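Local structure of GH127 beta-L-arabinofuranoside (Geobacillus stearothermophilus, 4QK0) at residues T14-W23 against Y441-E449; R302-S313 against F321-A332. The protein probably hydrolyses beta-L-arabinofuranosidic linkages, releasing L-arabinose from plant-derived saccharides, as a bacterial glycoside hydrolase of family GH127. All coordinates share one frame; numbering follows the deposited sequence.

Contact 1 of 2, residues T14-W23 against Y441-E449; sequences TNVNLKDQFW and YVGSDIQTE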
# COMPACT_ATOMS: atom_id res chain seq x y z
N THR A 14 -15.35 -43.75 15.82
CA THR A 14 -15.77 -42.31 15.82
C THR A 14 -16.57 -41.95 14.55
O THR A 14 -16.02 -41.65 13.49
CB THR A 14 -14.56 -41.35 16.05
OG1 THR A 14 -14.22 -41.34 17.47
CG2 THR A 14 -14.85 -39.89 15.58
N ASN A 15 -17.88 -42.00 14.68
CA ASN A 15 -18.73 -41.36 13.71
C ASN A 15 -19.41 -40.13 14.32
O ASN A 15 -19.99 -40.22 15.42
CB ASN A 15 -19.79 -42.31 13.16
CG ASN A 15 -20.40 -41.78 11.88
OD1 ASN A 15 -19.69 -41.56 10.90
ND2 ASN A 15 -21.71 -41.53 11.90
N VAL A 16 -19.35 -39.01 13.59
CA VAL A 16 -19.93 -37.72 14.02
C VAL A 16 -21.02 -37.30 13.08
O VAL A 16 -20.77 -37.24 11.91
CB VAL A 16 -18.86 -36.62 14.04
CG1 VAL A 16 -19.44 -35.29 14.44
CG2 VAL A 16 -17.71 -36.99 14.97
N ASN A 17 -22.22 -37.01 13.58
CA ASN A 17 -23.29 -36.44 12.78
C ASN A 17 -23.55 -35.03 13.18
O ASN A 17 -23.78 -34.72 14.37
CB ASN A 17 -24.61 -37.20 12.93
CG ASN A 17 -24.46 -38.66 12.59
OD1 ASN A 17 -23.89 -39.02 11.56
ND2 ASN A 17 -24.94 -39.51 13.46
N LEU A 18 -23.58 -34.18 12.18
CA LEU A 18 -23.98 -32.80 12.42
C LEU A 18 -25.48 -32.70 12.63
O LEU A 18 -26.21 -33.28 11.88
CB LEU A 18 -23.67 -31.99 11.22
CG LEU A 18 -22.45 -31.13 11.25
CD1 LEU A 18 -22.57 -30.35 9.97
CD2 LEU A 18 -22.43 -30.15 12.40
N LYS A 19 -25.92 -31.95 13.62
CA LYS A 19 -27.34 -31.74 13.81
C LYS A 19 -27.56 -30.27 14.14
O LYS A 19 -28.15 -29.93 15.14
CB LYS A 19 -27.87 -32.57 15.02
CG LYS A 19 -27.93 -34.09 14.99
CD LYS A 19 -28.68 -34.66 16.27
CE LYS A 19 -28.15 -34.36 17.73
NZ LYS A 19 -28.24 -32.95 18.26
N ASP A 20 -27.04 -29.36 13.34
CA ASP A 20 -27.15 -27.96 13.74
C ASP A 20 -27.85 -27.19 12.63
O ASP A 20 -28.42 -27.79 11.74
CB ASP A 20 -25.77 -27.38 14.10
CG ASP A 20 -25.03 -26.89 12.91
OD1 ASP A 20 -25.28 -27.44 11.79
OD2 ASP A 20 -24.21 -25.95 13.09
N GLN A 21 -27.85 -25.88 12.72
CA GLN A 21 -28.38 -25.04 11.64
C GLN A 21 -27.22 -24.42 10.88
O GLN A 21 -27.16 -24.48 9.65
CB GLN A 21 -29.22 -23.91 12.21
CG GLN A 21 -30.54 -24.34 12.82
CD GLN A 21 -31.39 -25.13 11.84
OE1 GLN A 21 -31.34 -26.35 11.85
NE2 GLN A 21 -32.15 -24.44 10.98
N PHE A 22 -26.29 -23.86 11.63
CA PHE A 22 -25.23 -23.08 11.06
C PHE A 22 -24.35 -23.86 10.08
O PHE A 22 -24.27 -23.50 8.90
CB PHE A 22 -24.42 -22.44 12.22
CG PHE A 22 -23.45 -21.41 11.77
CD1 PHE A 22 -23.87 -20.11 11.51
CD2 PHE A 22 -22.12 -21.75 11.52
CE1 PHE A 22 -22.96 -19.16 11.07
CE2 PHE A 22 -21.22 -20.80 11.09
CZ PHE A 22 -21.64 -19.50 10.85
N TRP A 23 -23.66 -24.92 10.55
CA TRP A 23 -22.78 -25.68 9.64
C TRP A 23 -23.54 -26.56 8.67
O TRP A 23 -23.11 -26.77 7.54
CB TRP A 23 -21.74 -26.48 10.39
CG TRP A 23 -20.80 -25.59 11.08
CD1 TRP A 23 -20.74 -25.35 12.41
CD2 TRP A 23 -19.81 -24.78 10.47
NE1 TRP A 23 -19.77 -24.44 12.68
CE2 TRP A 23 -19.16 -24.09 11.50
CE3 TRP A 23 -19.42 -24.57 9.16
CZ2 TRP A 23 -18.14 -23.17 11.27
CZ3 TRP A 23 -18.38 -23.66 8.91
CH2 TRP A 23 -17.76 -22.97 9.96
N TYR A 441 -18.41 -25.98 19.74
CA TYR A 441 -19.75 -26.05 20.24
C TYR A 441 -20.72 -25.92 19.04
O TYR A 441 -20.96 -24.87 18.51
CB TYR A 441 -19.97 -25.03 21.34
CG TYR A 441 -19.14 -25.40 22.53
CD1 TYR A 441 -19.41 -26.53 23.26
CD2 TYR A 441 -18.02 -24.66 22.89
CE1 TYR A 441 -18.61 -26.92 24.33
CE2 TYR A 441 -17.21 -25.05 23.95
CZ TYR A 441 -17.54 -26.18 24.68
OH TYR A 441 -16.74 -26.59 25.71
N VAL A 442 -21.17 -27.08 18.61
CA VAL A 442 -21.86 -27.28 17.36
C VAL A 442 -22.86 -28.37 17.64
O VAL A 442 -22.47 -29.43 18.13
CB VAL A 442 -20.92 -27.82 16.26
CG1 VAL A 442 -21.71 -28.07 14.99
CG2 VAL A 442 -19.79 -26.85 15.98
N GLY A 443 -24.12 -28.10 17.36
CA GLY A 443 -25.19 -29.08 17.44
C GLY A 443 -24.78 -30.33 16.67
O GLY A 443 -24.51 -30.26 15.49
N SER A 444 -24.65 -31.45 17.37
CA SER A 444 -24.09 -32.67 16.79
C SER A 444 -24.16 -33.86 17.75
O SER A 444 -24.47 -33.70 18.93
CB SER A 444 -22.62 -32.46 16.50
OG SER A 444 -21.93 -32.11 17.69
N ASP A 445 -23.88 -35.03 17.22
CA ASP A 445 -23.62 -36.17 18.06
C ASP A 445 -22.50 -37.05 17.58
O ASP A 445 -22.08 -37.02 16.41
CB ASP A 445 -24.88 -36.96 18.39
CG ASP A 445 -25.62 -37.39 17.17
OD1 ASP A 445 -25.01 -38.11 16.37
OD2 ASP A 445 -26.79 -37.01 17.04
N ILE A 446 -21.93 -37.74 18.55
CA ILE A 446 -20.79 -38.59 18.30
C ILE A 446 -20.98 -39.91 19.02
O ILE A 446 -21.48 -39.97 20.14
CB ILE A 446 -19.47 -37.95 18.71
CG1 ILE A 446 -18.33 -38.94 18.48
CG2 ILE A 446 -19.51 -37.47 20.16
CD1 ILE A 446 -16.96 -38.34 18.64
N GLN A 447 -20.62 -40.95 18.30
CA GLN A 447 -20.67 -42.32 18.77
C GLN A 447 -19.21 -42.75 18.83
O GLN A 447 -18.56 -42.82 17.82
CB GLN A 447 -21.44 -43.18 17.76
CG GLN A 447 -21.37 -44.67 18.02
CD GLN A 447 -22.02 -45.02 19.34
OE1 GLN A 447 -21.34 -45.50 20.26
NE2 GLN A 447 -23.32 -44.74 19.46
N THR A 448 -18.69 -43.03 20.00
CA THR A 448 -17.26 -43.25 20.13
C THR A 448 -17.01 -44.37 21.14
O THR A 448 -17.95 -44.93 21.69
CB THR A 448 -16.57 -41.92 20.52
OG1 THR A 448 -15.14 -42.06 20.59
CG2 THR A 448 -17.08 -41.39 21.83
N GLU A 449 -15.75 -44.68 21.39
CA GLU A 449 -15.37 -45.71 22.34
C GLU A 449 -14.41 -45.14 23.35
O GLU A 449 -13.39 -44.53 22.99
CB GLU A 449 -14.72 -46.88 21.61
CG GLU A 449 -15.68 -47.58 20.66
CD GLU A 449 -16.00 -49.00 21.08
OE1 GLU A 449 -15.08 -49.71 21.58
OE2 GLU A 449 -17.17 -49.40 20.92
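Asn17 and Asp445 form a hydrogen-bonded antiparallel pair, donating in both directions: Asn17 N to Asp445 O at 2.8 Å and Asp445 N to Asn17 O at 2.9 Å. Asn15 and Gln447, two residues along, form the next such pair, with Gln447 N reaching Asn15 O at 3.0 Å and a weak return bond. Past the strand end, Lys19 N still donates a hydrogen bond to Gly443 O.

Among polar side chains, Asp445 holds CG between its backbone N and carbonyl carbon (chi1 55°), which sets the carboxylate between Asn17 and Lys19. Asn17 ND2 meets the syn lone pair of Asp445 OD1 at 3.2 Å, amide and carboxylate planes almost perpendicular (88°). Asp445 OD2 lies 3.1 Å from Lys19 CE, while NZ stays beyond salt-bridge range. Replacing Asp445 by alanine is likely to leave the Asn17 amide without this acceptor and Lys19 without its nearby negative charge. Asp20 OD2 accepts the Trp23 N-H, capping helix 22-42.

Among apolar contacts, Val16 CG2 touches Ile446 CD1 on their shared face. Beyond the paired strands, Val442 CG1 presses on Leu18 CD2 at 3.4 Å, tighter than usual, and approaches Trp23 CD1 at 3.9 Å; the indole NE1 is hydrogen-bonded to Tyr365 OH.

The axes approach to 4.7 Å at 168°, an antiparallel pair. Strand 15-18, from the catalytic range, is an outermost strand of the middle-domain sheet, with 453-461 beyond 444-450.

Contact 2 of 2, residues R302-S313 against F321-A332; sequences RQMYITGGVGSS and FDFDLPNDTAYA
Tyr305 lays one ring face against Leu325, whose CD2 stands 3.9 Å from the ring centroid, a CH-pi contact over the centre. The phenol OH donates to Pro326 O at 2.8 Å, which fixes the far end of the ring; Ala330 CB meets it obliquely, 3.6 Å from Tyr305 CZ. With CG beside the backbone N (chi1 -72°), the ring swings in among these three residues.

At the other end, Arg302 extends its chain so that NH1 forms a salt bridge with Asp322 OD2 (2.9 Å). That oxygen lies in the guanidinium plane, whereas NH1 meets it on the anti side, 32° out of the carboxylate plane. Phe323 CZ lies over one guanidinium face, offset toward its rim, the ring and guanidinium planes 31° apart. Phe323, inside the type II turn 321-324, donates its N-H to Arg302 O at 2.9 Å. Gly311 O takes two donors, Ala332 N and Tyr331 N. Gly309 packs its CA 3.9 Å from Ala332 CB, where a side chain on the glycine would clash.

Arg394 of the second subunit forms a salt bridge with Asp324 OD2, which also bonds Thr320, and Tyr613 of that subunit is hydrogen-bonded to Met304 O. Within the chain, these two irregular loops flank the short strand 318-319, between helix 286-302 and helix 334-350, and Ile306 and Asn327 touch strand 641-647.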
# COMPACT_ATOMS: atom_id res chain seq x y z
N ARG A 302 1.45 -12.20 16.95
CA ARG A 302 2.08 -11.05 16.30
C ARG A 302 1.73 -10.86 14.88
O ARG A 302 1.91 -9.77 14.41
CB ARG A 302 3.59 -11.11 16.47
CG ARG A 302 3.94 -11.17 17.93
CD ARG A 302 5.37 -10.89 18.18
NE ARG A 302 5.62 -10.68 19.59
CZ ARG A 302 6.77 -10.18 20.06
NH1 ARG A 302 7.73 -9.82 19.21
NH2 ARG A 302 6.94 -10.01 21.36
N GLN A 303 1.29 -11.90 14.16
CA GLN A 303 1.07 -11.77 12.71
C GLN A 303 -0.26 -12.34 12.23
O GLN A 303 -0.35 -12.87 11.15
CB GLN A 303 2.20 -12.36 11.91
CG GLN A 303 3.54 -11.69 12.21
CD GLN A 303 4.57 -12.08 11.17
OE1 GLN A 303 4.50 -11.66 10.01
NE2 GLN A 303 5.49 -12.98 11.54
N MSE A 304 -1.29 -12.18 13.04
CA MSE A 304 -2.59 -12.67 12.72
C MSE A 304 -3.62 -11.59 12.88
O MSE A 304 -3.60 -10.88 13.87
CB MSE A 304 -2.96 -13.82 13.67
CG MSE A 304 -4.27 -14.44 13.32
SE MSE A 304 -4.87 -15.85 14.60
CE MSE A 304 -5.24 -14.76 16.13
N TYR A 305 -4.57 -11.51 11.93
CA TYR A 305 -5.67 -10.55 12.00
C TYR A 305 -6.75 -11.04 12.94
O TYR A 305 -6.91 -12.22 13.17
CB TYR A 305 -6.25 -10.35 10.58
CG TYR A 305 -5.32 -9.54 9.63
CD1 TYR A 305 -5.32 -8.16 9.65
CD2 TYR A 305 -4.50 -10.17 8.74
CE1 TYR A 305 -4.51 -7.42 8.81
CE2 TYR A 305 -3.67 -9.44 7.91
CZ TYR A 305 -3.70 -8.04 7.93
OH TYR A 305 -2.83 -7.31 7.11
N ILE A 306 -7.59 -10.14 13.39
CA ILE A 306 -8.59 -10.50 14.33
C ILE A 306 -9.60 -11.52 13.74
O ILE A 306 -10.24 -12.22 14.48
CB ILE A 306 -9.30 -9.27 14.91
CG1 ILE A 306 -10.14 -9.63 16.12
CG2 ILE A 306 -10.13 -8.59 13.83
CD1 ILE A 306 -10.79 -8.46 16.83
N THR A 307 -9.69 -11.58 12.43
CA THR A 307 -10.53 -12.49 11.72
C THR A 307 -9.94 -13.91 11.57
O THR A 307 -10.58 -14.80 11.00
CB THR A 307 -10.75 -11.97 10.29
OG1 THR A 307 -9.49 -11.71 9.69
CG2 THR A 307 -11.57 -10.71 10.32
N GLY A 308 -8.72 -14.13 12.05
CA GLY A 308 -8.01 -15.36 11.76
C GLY A 308 -7.30 -15.31 10.42
O GLY A 308 -6.65 -16.25 10.03
N GLY A 309 -7.30 -14.17 9.76
CA GLY A 309 -6.52 -14.01 8.54
C GLY A 309 -5.04 -13.95 8.81
O GLY A 309 -4.61 -13.45 9.83
N VAL A 310 -4.26 -14.43 7.85
CA VAL A 310 -2.83 -14.29 7.92
C VAL A 310 -2.30 -13.96 6.54
O VAL A 310 -2.83 -14.42 5.52
CB VAL A 310 -2.12 -15.57 8.41
CG1 VAL A 310 -2.36 -15.80 9.89
CG2 VAL A 310 -2.70 -16.76 7.71
N GLY A 311 -1.25 -13.15 6.50
CA GLY A 311 -0.70 -12.66 5.24
C GLY A 311 -1.04 -11.18 5.12
O GLY A 311 -2.18 -10.83 4.90
N SER A 312 -0.04 -10.34 5.28
CA SER A 312 -0.25 -8.89 5.34
C SER A 312 0.27 -8.16 4.10
O SER A 312 0.19 -6.97 4.05
CB SER A 312 0.47 -8.34 6.59
OG SER A 312 1.86 -8.63 6.49
N SER A 313 0.85 -8.88 3.16
CA SER A 313 1.42 -8.30 1.97
C SER A 313 1.00 -9.07 0.71
O SER A 313 1.23 -10.27 0.62
CB SER A 313 2.94 -8.26 2.05
OG SER A 313 3.57 -7.96 0.79
N PHE A 321 6.05 -8.89 9.11
CA PHE A 321 6.78 -8.92 10.37
C PHE A 321 5.85 -8.60 11.50
O PHE A 321 4.70 -8.13 11.30
CB PHE A 321 8.03 -7.98 10.31
CG PHE A 321 7.69 -6.54 10.04
CD1 PHE A 321 7.37 -5.68 11.10
CD2 PHE A 321 7.58 -6.07 8.74
CE1 PHE A 321 6.97 -4.36 10.87
CE2 PHE A 321 7.20 -4.74 8.50
CZ PHE A 321 6.90 -3.90 9.58
N ASP A 322 6.37 -8.74 12.71
CA ASP A 322 5.53 -8.53 13.89
C ASP A 322 4.74 -7.23 13.91
O ASP A 322 5.27 -6.14 13.73
CB ASP A 322 6.41 -8.57 15.13
CG ASP A 322 7.05 -9.97 15.35
OD1 ASP A 322 6.85 -10.90 14.52
OD2 ASP A 322 7.79 -10.10 16.34
N PHE A 323 3.45 -7.38 14.19
CA PHE A 323 2.55 -6.30 14.43
C PHE A 323 2.18 -5.45 13.18
O PHE A 323 1.49 -4.45 13.34
CB PHE A 323 3.06 -5.40 15.54
CG PHE A 323 3.35 -6.09 16.84
CD1 PHE A 323 2.34 -6.69 17.58
CD2 PHE A 323 4.63 -6.07 17.37
CE1 PHE A 323 2.60 -7.24 18.82
CE2 PHE A 323 4.91 -6.63 18.63
CZ PHE A 323 3.89 -7.24 19.33
N ASP A 324 2.64 -5.83 11.98
CA ASP A 324 2.31 -5.17 10.71
C ASP A 324 1.06 -5.78 10.12
O ASP A 324 1.09 -6.76 9.38
CB ASP A 324 3.49 -5.26 9.72
CG ASP A 324 3.18 -4.59 8.36
OD1 ASP A 324 2.54 -3.54 8.35
OD2 ASP A 324 3.57 -5.11 7.30
N LEU A 325 -0.06 -5.22 10.50
CA LEU A 325 -1.36 -5.80 10.17
C LEU A 325 -2.34 -4.76 9.63
O LEU A 325 -3.37 -4.46 10.25
CB LEU A 325 -1.94 -6.40 11.45
CG LEU A 325 -1.15 -7.62 11.92
CD1 LEU A 325 -1.54 -7.96 13.33
CD2 LEU A 325 -1.36 -8.84 11.01
N PRO A 326 -2.02 -4.20 8.47
CA PRO A 326 -2.82 -3.14 7.85
C PRO A 326 -4.12 -3.74 7.36
O PRO A 326 -4.13 -4.85 6.85
CB PRO A 326 -1.97 -2.66 6.70
CG PRO A 326 -1.16 -3.89 6.32
CD PRO A 326 -0.83 -4.52 7.68
N ASN A 327 -5.20 -2.99 7.52
CA ASN A 327 -6.53 -3.50 7.23
C ASN A 327 -6.97 -3.39 5.76
O ASN A 327 -7.76 -4.21 5.26
CB ASN A 327 -7.52 -2.81 8.15
CG ASN A 327 -7.29 -3.19 9.62
OD1 ASN A 327 -7.22 -4.36 9.94
ND2 ASN A 327 -7.14 -2.20 10.51
N ASP A 328 -6.45 -2.38 5.09
CA ASP A 328 -6.91 -1.99 3.75
C ASP A 328 -6.07 -2.66 2.72
O ASP A 328 -6.56 -2.96 1.62
CB ASP A 328 -6.93 -0.45 3.58
CG ASP A 328 -5.58 0.22 3.93
OD1 ASP A 328 -4.70 -0.41 4.55
OD2 ASP A 328 -5.41 1.42 3.60
N THR A 329 -4.82 -2.96 3.06
CA THR A 329 -3.93 -3.65 2.17
C THR A 329 -3.64 -5.14 2.56
O THR A 329 -2.81 -5.81 1.92
CB THR A 329 -2.59 -2.94 2.12
OG1 THR A 329 -2.11 -2.74 3.45
CG2 THR A 329 -2.75 -1.61 1.44
N ALA A 330 -4.37 -5.66 3.54
CA ALA A 330 -4.29 -7.06 3.96
C ALA A 330 -4.36 -7.99 2.80
O ALA A 330 -5.04 -7.69 1.81
CB ALA A 330 -5.42 -7.36 4.88
N TYR A 331 -3.73 -9.16 2.91
CA TYR A 331 -3.98 -10.20 1.92
C TYR A 331 -4.94 -11.22 2.52
O TYR A 331 -6.05 -11.43 1.99
CB TYR A 331 -2.71 -10.79 1.44
CG TYR A 331 -2.85 -11.39 0.07
CD1 TYR A 331 -2.89 -10.60 -1.07
CD2 TYR A 331 -2.92 -12.75 -0.09
CE1 TYR A 331 -3.02 -11.18 -2.34
CE2 TYR A 331 -3.04 -13.33 -1.33
CZ TYR A 331 -3.10 -12.55 -2.45
OH TYR A 331 -3.17 -13.16 -3.70
N ALA A 332 -4.56 -11.87 3.61
CA ALA A 332 -5.51 -12.75 4.37
C ALA A 332 -6.29 -13.70 3.45
O ALA A 332 -7.50 -13.76 3.45
CB ALA A 332 -6.44 -11.93 5.19

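How the contacts relate
Contacts 1 and 2 are separate: their centres lie 32 Å apart, their nearest atoms about 11 Å apart, and they sit on opposite sides of the chain's centre. In sequence, both loops of contact 2 fall between the two segments of contact 1, which brings together residues more than 400 positions apart, whereas contact 2 joins neighbouring loops. Contact 1 links the catalytic and middle-domain ranges; contact 2 lies wholly within the catalytic range, with C-terminal strands only as outside neighbours. Of the two, contact 2 alone is touched by the second subunit. Neither geometry identifies a bound ligand or a catalytic residue.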